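Local coordinates for protein magnesium-protoporphyrin O-methyltransferase (Synechocystis sp., PDB 4QDJ) that transfers a methyl group from S-adenosylmethionine to magnesium-protoporphyrin IX, giving its 13-monomethyl ester in the biosynthesis of chlorophyll, at residues Val42-Thr47 / Arg218-Arg223; Val52-Ala57 / Ile209-Met214. All coordinates share one frame; numbering follows the deposited sequence.

Interaction 1: residues Val42-Thr47 / Arg218-Arg223. With SAM (S-adenosylmethionine), chain B.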
ATOM      1  N   VAL A  42     -11.663   7.478  -7.590  1.00  9.96           N
ATOM      2  CA  VAL A  42     -12.817   6.836  -6.964  1.00 11.21           C
ATOM      3  C   VAL A  42     -12.552   5.364  -6.643  1.00 11.01           C
ATOM      4  O   VAL A  42     -12.878   4.888  -5.553  1.00 11.68           O
ATOM      5  CB  VAL A  42     -14.075   6.971  -7.854  1.00 13.39           C
ATOM      6  CG1 VAL A  42     -15.222   6.141  -7.296  1.00 16.57           C
ATOM      7  CG2 VAL A  42     -14.476   8.434  -7.980  1.00 15.08           C
ATOM      8  N   GLY A  43     -11.947   4.647  -7.585  1.00 10.84           N
ATOM      9  CA  GLY A  43     -11.634   3.244  -7.380  1.00 10.79           C
ATOM     10  C   GLY A  43     -10.655   3.036  -6.239  1.00 10.13           C
ATOM     11  O   GLY A  43     -10.846   2.167  -5.382  1.00 10.36           O
ATOM     12  N   HIS A  44      -9.597   3.838  -6.229  1.00  8.86           N
ATOM     13  CA  HIS A  44      -8.596   3.758  -5.174  1.00  9.10           C
ATOM     14  C   HIS A  44      -9.205   4.080  -3.812  1.00  8.81           C
ATOM     15  O   HIS A  44      -8.876   3.444  -2.812  1.00  9.08           O
ATOM     16  CB  HIS A  44      -7.424   4.695  -5.475  1.00 11.12           C
ATOM     17  CG  HIS A  44      -6.483   4.868  -4.325  1.00 14.24           C
ATOM     18  ND1 HIS A  44      -6.482   5.994  -3.531  1.00 15.60           N
ATOM     19  CD2 HIS A  44      -5.518   4.057  -3.833  1.00 16.75           C
ATOM     20  CE1 HIS A  44      -5.552   5.872  -2.600  1.00 16.79           C
ATOM     21  NE2 HIS A  44      -4.953   4.706  -2.760  1.00 17.90           N
ATOM     22  N   GLN A  45     -10.107   5.056  -3.774  1.00  8.51           N
ATOM     23  CA  GLN A  45     -10.779   5.396  -2.524  1.00  9.79           C
ATOM     24  C   GLN A  45     -11.615   4.217  -2.019  1.00 10.11           C
ATOM     25  O   GLN A  45     -11.716   3.990  -0.813  1.00  9.76           O
ATOM     26  CB  GLN A  45     -11.649   6.642  -2.685  1.00 12.07           C
ATOM     27  CG  GLN A  45     -12.261   7.129  -1.380  1.00 15.66           C
ATOM     28  CD  GLN A  45     -11.218   7.623  -0.394  1.00 18.27           C
ATOM     29  OE1 GLN A  45     -10.412   8.496  -0.716  1.00 20.53           O
ATOM     30  NE2 GLN A  45     -11.224   7.062   0.809  1.00 19.97           N
ATOM     31  N   GLN A  46     -12.208   3.467  -2.942  1.00 10.30           N
ATOM     32  CA  GLN A  46     -12.984   2.287  -2.571  0.53 10.13           C
ATOM     33  C   GLN A  46     -12.087   1.216  -1.957  1.00 10.14           C
ATOM     34  O   GLN A  46     -12.452   0.579  -0.968  1.00 10.49           O
ATOM     35  CB  GLN A  46     -13.738   1.727  -3.780  0.53 12.33           C
ATOM     36  CG  GLN A  46     -14.549   0.477  -3.471  0.53 14.63           C
ATOM     37  CD  GLN A  46     -15.422   0.043  -4.630  0.53 18.99           C
ATOM     38  OE1 GLN A  46     -15.969   0.872  -5.358  0.53 21.90           O
ATOM     39  NE2 GLN A  46     -15.559  -1.266  -4.809  0.53 19.32           N
ATOM     40  N   THR A  47     -10.910   1.025  -2.544  1.00  9.06           N
ATOM     41  CA  THR A  47      -9.952   0.054  -2.025  1.00  7.86           C
ATOM     42  C   THR A  47      -9.534   0.425  -0.607  1.00  8.44           C
ATOM     43  O   THR A  47      -9.551  -0.413   0.297  1.00  9.44           O
ATOM     44  CB  THR A  47      -8.704  -0.044  -2.923  1.00  8.16           C
ATOM     45  OG1 THR A  47      -9.094  -0.488  -4.228  1.00  9.75           O
ATOM     46  CG2 THR A  47      -7.692  -1.024  -2.340  1.00  9.82           C
ATOM     47  N   ARG A 218     -13.984   1.454 -14.393  1.00 25.22           N
ATOM     48  CA  ARG A 218     -13.668   1.456 -15.814  1.00 26.19           C
ATOM     49  C   ARG A 218     -12.166   1.353 -16.078  1.00 23.53           C
ATOM     50  O   ARG A 218     -11.737   0.633 -16.980  1.00 24.36           O
ATOM     51  CB  ARG A 218     -14.254   2.701 -16.484  1.00 30.32           C
ATOM     52  CG  ARG A 218     -14.129   2.718 -17.995  0.79 38.02           C
ATOM     53  CD  ARG A 218     -15.099   3.715 -18.606  0.70 25.82           C
ATOM     54  NE  ARG A 218     -14.842   3.933 -20.026  0.80 57.58           N
ATOM     55  CZ  ARG A 218     -15.755   4.357 -20.894  0.68 66.43           C
ATOM     56  NH1 ARG A 218     -16.994   4.599 -20.490  0.70 59.21           N
ATOM     57  NH2 ARG A 218     -15.430   4.530 -22.167  0.60 43.44           N
ATOM     58  N   PHE A 219     -11.369   2.059 -15.281  1.00 19.97           N
ATOM     59  CA  PHE A 219      -9.929   2.132 -15.517  1.00 19.42           C
ATOM     60  C   PHE A 219      -9.102   1.695 -14.315  1.00 19.86           C
ATOM     61  O   PHE A 219      -7.879   1.829 -14.316  1.00 22.16           O
ATOM     62  CB  PHE A 219      -9.530   3.556 -15.908  1.00 20.72           C
ATOM     63  CG  PHE A 219     -10.228   4.065 -17.133  1.00 21.13           C
ATOM     64  CD1 PHE A 219      -9.826   3.657 -18.393  1.00 22.93           C
ATOM     65  CD2 PHE A 219     -11.282   4.957 -17.025  1.00 20.49           C
ATOM     66  CE1 PHE A 219     -10.463   4.127 -19.524  1.00 24.10           C
ATOM     67  CE2 PHE A 219     -11.924   5.431 -18.153  1.00 22.63           C
ATOM     68  CZ  PHE A 219     -11.515   5.014 -19.403  1.00 23.34           C
ATOM     69  N   TYR A 220      -9.768   1.177 -13.290  1.00 16.44           N
ATOM     70  CA  TYR A 220      -9.082   0.776 -12.070  1.00 15.13           C
ATOM     71  C   TYR A 220      -9.552  -0.601 -11.622  1.00 15.66           C
ATOM     72  O   TYR A 220     -10.747  -0.833 -11.443  1.00 17.42           O
ATOM     73  CB  TYR A 220      -9.311   1.815 -10.966  1.00 14.66           C
ATOM     74  CG  TYR A 220      -8.706   1.461  -9.624  1.00 13.59           C
ATOM     75  CD1 TYR A 220      -7.405   1.832  -9.303  1.00 12.91           C
ATOM     76  CD2 TYR A 220      -9.442   0.770  -8.672  1.00 12.78           C
ATOM     77  CE1 TYR A 220      -6.854   1.511  -8.071  1.00 12.17           C
ATOM     78  CE2 TYR A 220      -8.902   0.446  -7.443  1.00 12.36           C
ATOM     79  CZ  TYR A 220      -7.611   0.819  -7.145  1.00 11.48           C
ATOM     80  OH  TYR A 220      -7.085   0.492  -5.916  1.00 12.07           O
ATOM     81  N   TYR A 221      -8.603  -1.515 -11.450  1.00 15.92           N
ATOM     82  CA  TYR A 221      -8.918  -2.875 -11.038  1.00 17.83           C
ATOM     83  C   TYR A 221      -7.958  -3.303  -9.942  1.00 17.19           C
ATOM     84  O   TYR A 221      -6.746  -3.349 -10.150  1.00 20.77           O
ATOM     85  CB  TYR A 221      -8.822  -3.830 -12.228  1.00 22.08           C
ATOM     86  CG  TYR A 221      -9.675  -3.414 -13.405  1.00 26.30           C
ATOM     87  CD1 TYR A 221     -10.990  -3.846 -13.522  0.43 27.72           C
ATOM     88  CD2 TYR A 221      -9.168  -2.585 -14.397  1.00 29.01           C
ATOM     89  CE1 TYR A 221     -11.776  -3.467 -14.595  0.59 29.22           C
ATOM     90  CE2 TYR A 221      -9.945  -2.198 -15.472  1.00 29.75           C
ATOM     91  CZ  TYR A 221     -11.247  -2.644 -15.567  1.00 30.71           C
ATOM     92  OH  TYR A 221     -12.024  -2.262 -16.637  0.47 30.04           O
ATOM     93  N   SER A 222      -8.503  -3.609  -8.772  1.00 12.64           N
ATOM     94  CA  SER A 222      -7.671  -3.956  -7.631  1.00 11.34           C
ATOM     95  C   SER A 222      -8.271  -5.114  -6.854  1.00 10.72           C
ATOM     96  O   SER A 222      -9.334  -4.986  -6.244  1.00 12.17           O
ATOM     97  CB  SER A 222      -7.481  -2.742  -6.720  1.00 13.78           C
ATOM     98  OG  SER A 222      -6.457  -2.974  -5.770  1.00 14.91           O
ATOM     99  N   ARG A 223      -7.580  -6.247  -6.893  1.00  9.21           N
ATOM    100  CA  ARG A 223      -7.960  -7.429  -6.134  1.00  8.35           C
ATOM    101  C   ARG A 223      -7.298  -7.350  -4.764  1.00  8.70           C
ATOM    102  O   ARG A 223      -6.090  -7.155  -4.670  1.00 10.08           O
ATOM    103  CB  ARG A 223      -7.497  -8.684  -6.874  1.00  8.81           C
ATOM    104  CG  ARG A 223      -7.746  -9.988  -6.142  1.00 10.00           C
ATOM    105  CD  ARG A 223      -9.228 -10.295  -6.011  1.00 10.93           C
ATOM    106  NE  ARG A 223      -9.442 -11.696  -5.664  1.00 10.51           N
ATOM    107  CZ  ARG A 223     -10.407 -12.137  -4.862  1.00  8.81           C
ATOM    108  NH1 ARG A 223     -11.258 -11.284  -4.310  1.00  7.98           N
ATOM    109  NH2 ARG A 223     -10.516 -13.436  -4.610  1.00  9.77           N
TER
HETATM  110  N   SAM B 301      -0.248   2.364  -1.087  1.00 14.30           N
HETATM  111  CA  SAM B 301      -0.586   3.750  -1.399  1.00 17.95           C
HETATM  112  C   SAM B 301      -2.086   3.906  -1.615  1.00 19.22           C
HETATM  113  O   SAM B 301      -2.770   2.954  -1.994  1.00 20.84           O
HETATM  114  OXT SAM B 301      -2.642   4.985  -1.409  1.00 18.52           O
HETATM  115  CB  SAM B 301       0.197   4.283  -2.600  1.00 20.96           C
HETATM  116  CG  SAM B 301       0.034   3.536  -3.923  1.00 22.70           C
HETATM  117  SD  SAM B 301       0.949   4.337  -5.273  1.00 24.09           S
HETATM  118  CE  SAM B 301       0.126   3.651  -6.733  0.71 24.00           C
HETATM  119  C5' SAM B 301       2.456   3.344  -5.286  1.00 19.71           C
HETATM  120  C4' SAM B 301       3.448   3.816  -4.234  1.00 15.58           C
HETATM  121  O4' SAM B 301       4.346   2.763  -3.957  1.00 14.40           O
HETATM  122  C3' SAM B 301       4.283   5.006  -4.690  1.00 13.76           C
HETATM  123  O3' SAM B 301       4.188   6.029  -3.726  1.00 14.47           O
HETATM  124  C2' SAM B 301       5.703   4.478  -4.732  1.00 13.95           C
HETATM  125  O2' SAM B 301       6.645   5.449  -4.330  1.00 14.55           O
HETATM  126  C1' SAM B 301       5.629   3.309  -3.766  1.00 12.67           C
HETATM  127  N9  SAM B 301       6.658   2.288  -3.996  1.00 11.05           N
HETATM  128  C8  SAM B 301       7.021   1.722  -5.188  1.00 11.60           C
HETATM  129  N7  SAM B 301       8.007   0.828  -4.946  1.00 11.77           N
HETATM  130  C5  SAM B 301       8.269   0.819  -3.620  1.00 10.56           C
HETATM  131  C6  SAM B 301       9.170   0.102  -2.847  1.00 10.46           C
HETATM  132  N6  SAM B 301       9.991  -0.778  -3.415  1.00 12.29           N
HETATM  133  N1  SAM B 301       9.209   0.315  -1.486  1.00 10.93           N
HETATM  134  C2  SAM B 301       8.357   1.227  -0.898  1.00 12.03           C
HETATM  135  N3  SAM B 301       7.466   1.939  -1.673  1.00 10.39           N
HETATM  136  C4  SAM B 301       7.425   1.731  -3.011  1.00 11.45           C
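Tyr220 lays its ring against the backbone of Gly43 and His44, on helix 35-58 of a class I, Rossmann-like methyltransferase, just before the chain enters strand 221-229. Tyr220 CG stands anti to the backbone N (chi1 177°), and the ring meets the helix by one face: His44 N lies over it toward the rim, and Tyr220 CE2 comes within 3.3 Å of Gly43 O. Gly43 allows this approach, since a side chain there would run into CD2. At the far end of the ring Tyr220 OH is 2.8 Å from Thr47 OG1, close to the ring plane; that threonine hydroxyl is also hydrogen-bonded to Thr215, while Asp135 binds Tyr220 OH. A phenylalanine here would remove the hydroxyl between Thr47 OG1 and Asp135, and would probably leave the threonine to Thr215 and the aspartate to Ser222, unlinked through this ring. Further along, Ser222 turns toward the helix, its CB 3.7 Å from Thr47 OG1, and its own hydroxyl also goes to Asp135. His44, its CB near Tyr220 CE1 and its ring stacked with Tyr28, reaches the bound S-adenosylmethionine: His44 NE2 donates to carboxylate OXT at 2.7 Å and, more weakly, to O at 2.9 Å.

Interaction 2: residues Val52-Ala57 / Ile209-Met214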
ATOM      1  N   VAL A  52      -9.957  -0.255   5.418  1.00  7.10           N
ATOM      2  CA  VAL A  52     -10.283   0.383   6.688  1.00  8.19           C
ATOM      3  C   VAL A  52     -11.487  -0.305   7.330  1.00  7.57           C
ATOM      4  O   VAL A  52     -11.483  -0.595   8.529  1.00  8.94           O
ATOM      5  CB  VAL A  52     -10.560   1.892   6.516  1.00  8.90           C
ATOM      6  CG1 VAL A  52     -11.078   2.498   7.818  1.00 10.26           C
ATOM      7  CG2 VAL A  52      -9.298   2.612   6.055  1.00 10.27           C
ATOM      8  N   ALA A  53     -12.502  -0.593   6.519  1.00  7.62           N
ATOM      9  CA  ALA A  53     -13.712  -1.243   7.012  1.00  7.95           C
ATOM     10  C   ALA A  53     -13.432  -2.629   7.596  1.00  8.36           C
ATOM     11  O   ALA A  53     -14.003  -2.998   8.624  1.00  8.82           O
ATOM     12  CB  ALA A  53     -14.760  -1.330   5.908  1.00  9.65           C
ATOM     13  N   TRP A  54     -12.559  -3.392   6.939  1.00  7.99           N
ATOM     14  CA  TRP A  54     -12.160  -4.704   7.447  1.00  7.09           C
ATOM     15  C   TRP A  54     -11.563  -4.571   8.838  1.00  7.83           C
ATOM     16  O   TRP A  54     -11.930  -5.300   9.762  1.00  9.69           O
ATOM     17  CB  TRP A  54     -11.102  -5.341   6.545  1.00  7.09           C
ATOM     18  CG  TRP A  54     -11.615  -6.035   5.327  1.00  7.93           C
ATOM     19  CD1 TRP A  54     -12.915  -6.296   5.005  1.00 10.57           C
ATOM     20  CD2 TRP A  54     -10.821  -6.563   4.260  1.00  7.56           C
ATOM     21  NE1 TRP A  54     -12.978  -6.953   3.797  1.00 11.62           N
ATOM     22  CE2 TRP A  54     -11.706  -7.127   3.319  1.00  9.46           C
ATOM     23  CE3 TRP A  54      -9.446  -6.608   4.006  1.00  8.93           C
ATOM     24  CZ2 TRP A  54     -11.260  -7.734   2.146  1.00 11.00           C
ATOM     25  CZ3 TRP A  54      -9.005  -7.210   2.842  1.00  9.63           C
ATOM     26  CH2 TRP A  54      -9.909  -7.765   1.927  1.00 10.45           C
ATOM     27  N   LEU A  55     -10.630  -3.633   8.974  1.00  7.97           N
ATOM     28  CA  LEU A  55      -9.868  -3.479  10.209  1.00  9.79           C
ATOM     29  C   LEU A  55     -10.730  -2.935  11.343  1.00 10.57           C
ATOM     30  O   LEU A  55     -10.582  -3.342  12.495  1.00 12.65           O
ATOM     31  CB  LEU A  55      -8.632  -2.601   9.979  1.00 11.30           C
ATOM     32  CG  LEU A  55      -7.340  -3.340   9.600  1.00 14.30           C
ATOM     33  CD1 LEU A  55      -7.539  -4.253   8.401  1.00 16.66           C
ATOM     34  CD2 LEU A  55      -6.201  -2.361   9.341  1.00 16.02           C
ATOM     35  N   VAL A  56     -11.637  -2.024  11.009  1.00  9.45           N
ATOM     36  CA  VAL A  56     -12.584  -1.492  11.979  1.00 11.31           C
ATOM     37  C   VAL A  56     -13.532  -2.589  12.466  1.00 12.50           C
ATOM     38  O   VAL A  56     -13.849  -2.670  13.657  1.00 15.41           O
ATOM     39  CB  VAL A  56     -13.391  -0.319  11.375  1.00 14.40           C
ATOM     40  CG1 VAL A  56     -14.629  -0.029  12.201  1.00 18.99           C
ATOM     41  CG2 VAL A  56     -12.509   0.920  11.256  1.00 13.45           C
ATOM     42  N   ALA A  57     -13.961  -3.445  11.543  1.00 11.79           N
ATOM     43  CA  ALA A  57     -14.914  -4.507  11.864  1.00 12.58           C
ATOM     44  C   ALA A  57     -14.368  -5.516  12.876  1.00 13.83           C
ATOM     45  O   ALA A  57     -15.131  -6.127  13.623  1.00 15.24           O
ATOM     46  CB  ALA A  57     -15.366  -5.219  10.593  1.00 13.06           C
ATOM     47  N   ILE A 209      -5.540 -17.543   3.160  1.00 12.39           N
ATOM     48  CA  ILE A 209      -6.403 -16.435   2.776  1.00 11.26           C
ATOM     49  C   ILE A 209      -7.648 -16.369   3.657  1.00 11.11           C
ATOM     50  O   ILE A 209      -8.314 -17.381   3.884  1.00 13.20           O
ATOM     51  CB  ILE A 209      -6.815 -16.536   1.296  1.00 11.97           C
ATOM     52  CG1 ILE A 209      -5.574 -16.629   0.404  1.00 14.89           C
ATOM     53  CG2 ILE A 209      -7.678 -15.354   0.899  1.00 12.73           C
ATOM     54  CD1 ILE A 209      -4.615 -15.470   0.570  1.00 15.96           C
ATOM     55  N   ALA A 210      -7.939 -15.176   4.169  1.00 10.44           N
ATOM     56  CA  ALA A 210      -9.159 -14.936   4.928  1.00 11.26           C
ATOM     57  C   ALA A 210     -10.137 -14.149   4.061  1.00  9.95           C
ATOM     58  O   ALA A 210     -10.650 -14.673   3.074  1.00 12.45           O
ATOM     59  CB  ALA A 210      -8.849 -14.186   6.212  1.00 12.98           C
ATOM     60  N   ARG A 211     -10.386 -12.891   4.409  1.00  9.16           N
ATOM     61  CA  ARG A 211     -11.266 -12.063   3.588  1.00  7.81           C
ATOM     62  C   ARG A 211     -10.609 -11.697   2.263  1.00  8.75           C
ATOM     63  O   ARG A 211      -9.383 -11.642   2.156  1.00  8.63           O
ATOM     64  CB  ARG A 211     -11.699 -10.800   4.337  1.00  8.12           C
ATOM     65  CG  ARG A 211     -12.642 -11.083   5.494  1.00  8.71           C
ATOM     66  CD  ARG A 211     -12.906  -9.848   6.337  1.00 10.26           C
ATOM     67  NE  ARG A 211     -11.723  -9.458   7.096  1.00  9.40           N
ATOM     68  CZ  ARG A 211     -11.724  -8.582   8.095  1.00  9.45           C
ATOM     69  NH1 ARG A 211     -12.852  -7.994   8.470  1.00 10.59           N
ATOM     70  NH2 ARG A 211     -10.591  -8.296   8.722  1.00 10.20           N
ATOM     71  N   THR A 212     -11.431 -11.478   1.245  1.00  8.04           N
ATOM     72  CA  THR A 212     -10.942 -10.941  -0.018  1.00  7.70           C
ATOM     73  C   THR A 212     -11.901  -9.871  -0.498  1.00  7.55           C
ATOM     74  O   THR A 212     -13.036  -9.781  -0.028  1.00  7.37           O
ATOM     75  CB  THR A 212     -10.794 -12.011  -1.130  1.00  8.08           C
ATOM     76  OG1 THR A 212     -12.081 -12.361  -1.653  1.00 10.02           O
ATOM     77  CG2 THR A 212     -10.095 -13.258  -0.618  1.00  9.87           C
ATOM     78  N   GLY A 213     -11.434  -9.056  -1.431  1.00  6.94           N
ATOM     79  CA  GLY A 213     -12.249  -8.001  -1.987  1.00  7.15           C
ATOM     80  C   GLY A 213     -11.864  -7.748  -3.424  1.00  7.98           C
ATOM     81  O   GLY A 213     -10.908  -8.330  -3.940  1.00  9.24           O
ATOM     82  N   MET A 214     -12.616  -6.873  -4.075  1.00 10.00           N
ATOM     83  CA  MET A 214     -12.345  -6.541  -5.461  1.00 10.83           C
ATOM     84  C   MET A 214     -12.933  -5.184  -5.789  1.00 11.98           C
ATOM     85  O   MET A 214     -14.129  -4.958  -5.621  1.00 14.47           O
ATOM     86  CB  MET A 214     -12.935  -7.600  -6.392  1.00 12.53           C
ATOM     87  CG  MET A 214     -12.686  -7.323  -7.867  1.00 14.78           C
ATOM     88  SD  MET A 214     -10.945  -7.482  -8.308  1.00 16.84           S
ATOM     89  CE  MET A 214     -10.929  -6.721  -9.928  1.00 17.33           C
TER
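The guanidinium of Arg211 lies flat on the indole of Trp54, the two side chains running in opposite senses with guanidinium and ring planes 18° apart. The stack is shifted toward the root of the tryptophan: Arg211 CZ is 3.6 Å from Trp54 CB and sits off-centre from the five-membered ring in a cation-pi contact. Arg211 CD takes the place over that ring, a CH-pi contact with CD 3.9 Å from its centroid, and CB rests over the rim near CE2 and CZ2. A bend at chi3 (-70°) turns the chain beyond CD. The guanidinium then reaches the helix backbone, where Arg211 NH1 donates to Trp54 O at 3.1 Å, approaching well to one side of the C=O direction. One residue thus supplies both the aromatic face and the carbonyl acceptor.

At its far edge the indole abuts the strand backbone, with Trp54 CZ2 3.5 Å from Thr212 C and Gly213 N also near the ring plane. Ala57, about one helical turn on from Trp54, brings CB to the edge of the guanidinium. Outside this shell, Arg211 NH2 forms salt bridges with Glu226 and with Asp58, which probably fix the rotation of the guanidinium and offset its charge beside nearby Arg159. The contact is at the protein surface: helix 52-57 runs roughly antiparallel to strand 209-214 (147° between the segment directions), 207-216 being the outermost strand at this side of the sheet, and Trp54 also touches Ile224 and Glu226 on neighbouring strand 221-229.

How the interactions relate
From the N terminus, helix 35-58 supplies the first partner of both contacts, 42-47 and then, further along, 52-57. The chain next runs through the parallel strands and helices of the Rossmann-like core and crosses to edge strand 207-216, where 209-214 closes the loop of interaction 2. It then turns back into strand 221-229, the one antiparallel to its neighbours, and 218-223 closes the wider loop of interaction 1, in which interaction 2 is nested. One helix is thereby held to two adjoining strands, near the cofactor in one case and at the sheet's outer margin in the other. Arg223 NH1 links the strands directly, 3.0 Å from Gly213 O in a probable hydrogen bond.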